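Local coordinates for protein guanylate kinase (PDB 3TR0) that catalyses the ATP-dependent phosphorylation of GMP to GDP, yielding ADP, and so probably serves the recycling of GMP, at residues A18-T21 / S22-A26. Numbering follows the deposited sequence.
With 5GP (guanosine-5'-monophosphate), chain D; SO4 (sulfate ion), chain B.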
loop_
_atom_site.group_PDB
_atom_site.type_symbol
_atom_site.label_atom_id
_atom_site.label_comp_id
_atom_site.label_asym_id
_atom_site.label_seq_id
_atom_site.Cartn_x
_atom_site.Cartn_y
_atom_site.Cartn_z
ATOM N N ALA A 18 -10.322 -14.511 15.517
ATOM C CA ALA A 18 -9.693 -14.449 14.199
ATOM C C ALA A 18 -8.169 -14.492 14.272
ATOM O O ALA A 18 -7.501 -14.610 13.247
ATOM C CB ALA A 18 -10.154 -13.212 13.439
ATOM N N GLY A 19 -7.626 -14.388 15.483
ATOM C CA GLY A 19 -6.187 -14.449 15.682
ATOM C C GLY A 19 -5.509 -13.101 15.509
ATOM O O GLY A 19 -4.300 -13.017 15.278
ATOM N N LYS A 20 -6.296 -12.041 15.631
ATOM C CA LYS A 20 -5.808 -10.686 15.423
ATOM C C LYS A 20 -4.728 -10.282 16.427
ATOM O O LYS A 20 -3.691 -9.756 16.044
ATOM C CB LYS A 20 -6.970 -9.700 15.488
ATOM C CG LYS A 20 -6.548 -8.248 15.467
ATOM C CD LYS A 20 -7.600 -7.398 16.142
ATOM C CE LYS A 20 -7.786 -7.838 17.582
ATOM N NZ LYS A 20 -8.997 -7.238 18.201
ATOM N N THR A 21 -4.964 -10.527 17.711
ATOM C CA THR A 21 -3.985 -10.119 18.716
ATOM C C THR A 21 -2.602 -10.702 18.438
ATOM O O THR A 21 -1.597 -9.997 18.520
ATOM C CB THR A 21 -4.436 -10.480 20.141
ATOM O OG1 THR A 21 -5.612 -9.730 20.463
ATOM C CG2 THR A 21 -3.345 -10.142 21.142
ATOM N N SER A 22 -2.552 -11.982 18.087
ATOM C CA SER A 22 -1.278 -12.636 17.798
ATOM C C SER A 22 -0.594 -12.055 16.561
ATOM O O SER A 22 0.623 -11.874 16.547
ATOM C CB SER A 22 -1.469 -14.144 17.640
ATOM O OG SER A 22 -1.868 -14.723 18.872
ATOM N N LEU A 23 -1.377 -11.775 15.524
ATOM C CA LEU A 23 -0.840 -11.177 14.302
ATOM C C LEU A 23 -0.197 -9.828 14.592
ATOM O O LEU A 23 0.918 -9.552 14.153
ATOM C CB LEU A 23 -1.940 -10.986 13.259
ATOM C CG LEU A 23 -2.498 -12.223 12.554
ATOM C CD1 LEU A 23 -3.661 -11.822 11.662
ATOM C CD2 LEU A 23 -1.410 -12.904 11.750
ATOM N N VAL A 24 -0.924 -8.988 15.318
ATOM C CA VAL A 24 -0.455 -7.647 15.637
ATOM C C VAL A 24 0.830 -7.677 16.463
ATOM O O VAL A 24 1.724 -6.858 16.259
ATOM C CB VAL A 24 -1.542 -6.830 16.362
ATOM C CG1 VAL A 24 -0.980 -5.508 16.839
ATOM C CG2 VAL A 24 -2.725 -6.592 15.433
ATOM N N ARG A 25 0.930 -8.632 17.378
ATOM C CA ARG A 25 2.136 -8.758 18.196
ATOM C C ARG A 25 3.362 -9.170 17.381
ATOM O O ARG A 25 4.474 -8.707 17.644
ATOM C CB ARG A 25 1.904 -9.712 19.368
ATOM C CG ARG A 25 1.009 -9.115 20.437
ATOM C CD ARG A 25 0.735 -10.085 21.573
ATOM N NE ARG A 25 -0.056 -9.451 22.625
ATOM C CZ ARG A 25 -0.664 -10.109 23.606
ATOM N NH1 ARG A 25 -0.585 -11.432 23.671
ATOM N NH2 ARG A 25 -1.359 -9.444 24.520
ATOM N N ALA A 26 3.157 -10.028 16.388
ATOM C CA ALA A 26 4.239 -10.416 15.490
ATOM C C ALA A 26 4.615 -9.260 14.568
ATOM O O ALA A 26 5.785 -9.067 14.245
ATOM C CB ALA A 26 3.846 -11.634 14.677
HETATM P P 5GP D . -11.594 -8.814 24.208
HETATM O O1P 5GP D . -10.140 -8.762 24.608
HETATM O O2P 5GP D . -12.633 -8.590 25.274
HETATM O O3P 5GP D . -11.848 -10.125 23.501
HETATM O "O5'" 5GP D . -11.843 -7.808 23.001
HETATM C "C5'" 5GP D . -13.158 -7.471 22.592
HETATM C "C4'" 5GP D . -13.139 -6.606 21.360
HETATM O "O4'" 5GP D . -13.186 -5.217 21.745
HETATM C "C3'" 5GP D . -11.882 -6.700 20.511
HETATM O "O3'" 5GP D . -11.880 -7.825 19.650
HETATM C "C2'" 5GP D . -11.865 -5.368 19.769
HETATM O "O2'" 5GP D . -12.667 -5.442 18.599
HETATM C "C1'" 5GP D . -12.559 -4.431 20.764
HETATM N N9 5GP D . -11.617 -3.512 21.426
HETATM C C8 5GP D . -10.563 -3.786 22.206
HETATM N N7 5GP D . -10.008 -2.614 22.608
HETATM C C5 5GP D . -10.735 -1.609 22.064
HETATM C C6 5GP D . -10.670 -0.220 22.100
HETATM O O6 5GP D . -9.771 0.369 22.748
HETATM N N1 5GP D . -11.584 0.491 21.429
HETATM C C2 5GP D . -12.556 -0.103 20.722
HETATM N N2 5GP D . -13.473 0.629 20.046
HETATM N N3 5GP D . -12.642 -1.443 20.666
HETATM C C4 5GP D . -11.746 -2.198 21.335
HETATM S S SO4 B . -8.539 -12.591 18.315
HETATM O O1 SO4 B . -7.499 -11.756 18.904
HETATM O O2 SO4 B . -9.681 -12.664 19.216
HETATM O O3 SO4 B . -8.975 -12.024 17.034
HETATM O O4 SO4 B . -8.024 -13.941 18.117
#
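Thr21 and Arg25, one helical turn apart, run side by side: the Thr21 methyl CG2 sits over the centre of one face of the Arg25 guanidinium, 3.6 Å from CZ. Thr21 CG2 is anti to the backbone N, which swings the methyl toward Arg25 and leaves OG1 beside the N, on the sulfate side. The arginine chain is extended, and its NH2 end forms a salt bridge with Asp54. The backbone at the start of the helix closes its first i to i+4 bonds: Leu23 N to Gly19 O, Val24 N to Lys20 O (3.0 Å) and Arg25 N to Thr21 O. Gly19 is the N-cap, and the amides preceding this ladder turn to the sulfate instead. Gly19 N reaches sulfate O4 at 2.7 Å. Lys20 N bonds to sulfate O3 at 3.0 Å. Thr21 N points at sulfate O1 (3.1 Å, 169°). Gly17 N and Arg139 add further bonds to the anion. Lys20 CG packs near Val24 CG2, and a bend at chi3 (60°) carries NZ to a weak bond with O3' of GMP. Val24 rests on Ile12 and Leu101 of the parallel sheet, Leu23 on helix 173-187. This is the strand-loop-helix of a P-loop (Walker A): the sulfate, probably from the crystallisation liquor, sits in the cradle of backbone amides at the helix N-terminus, consistent with a site for ATP phosphate, where amide N-H groups and the helix dipole would stabilise negative charge.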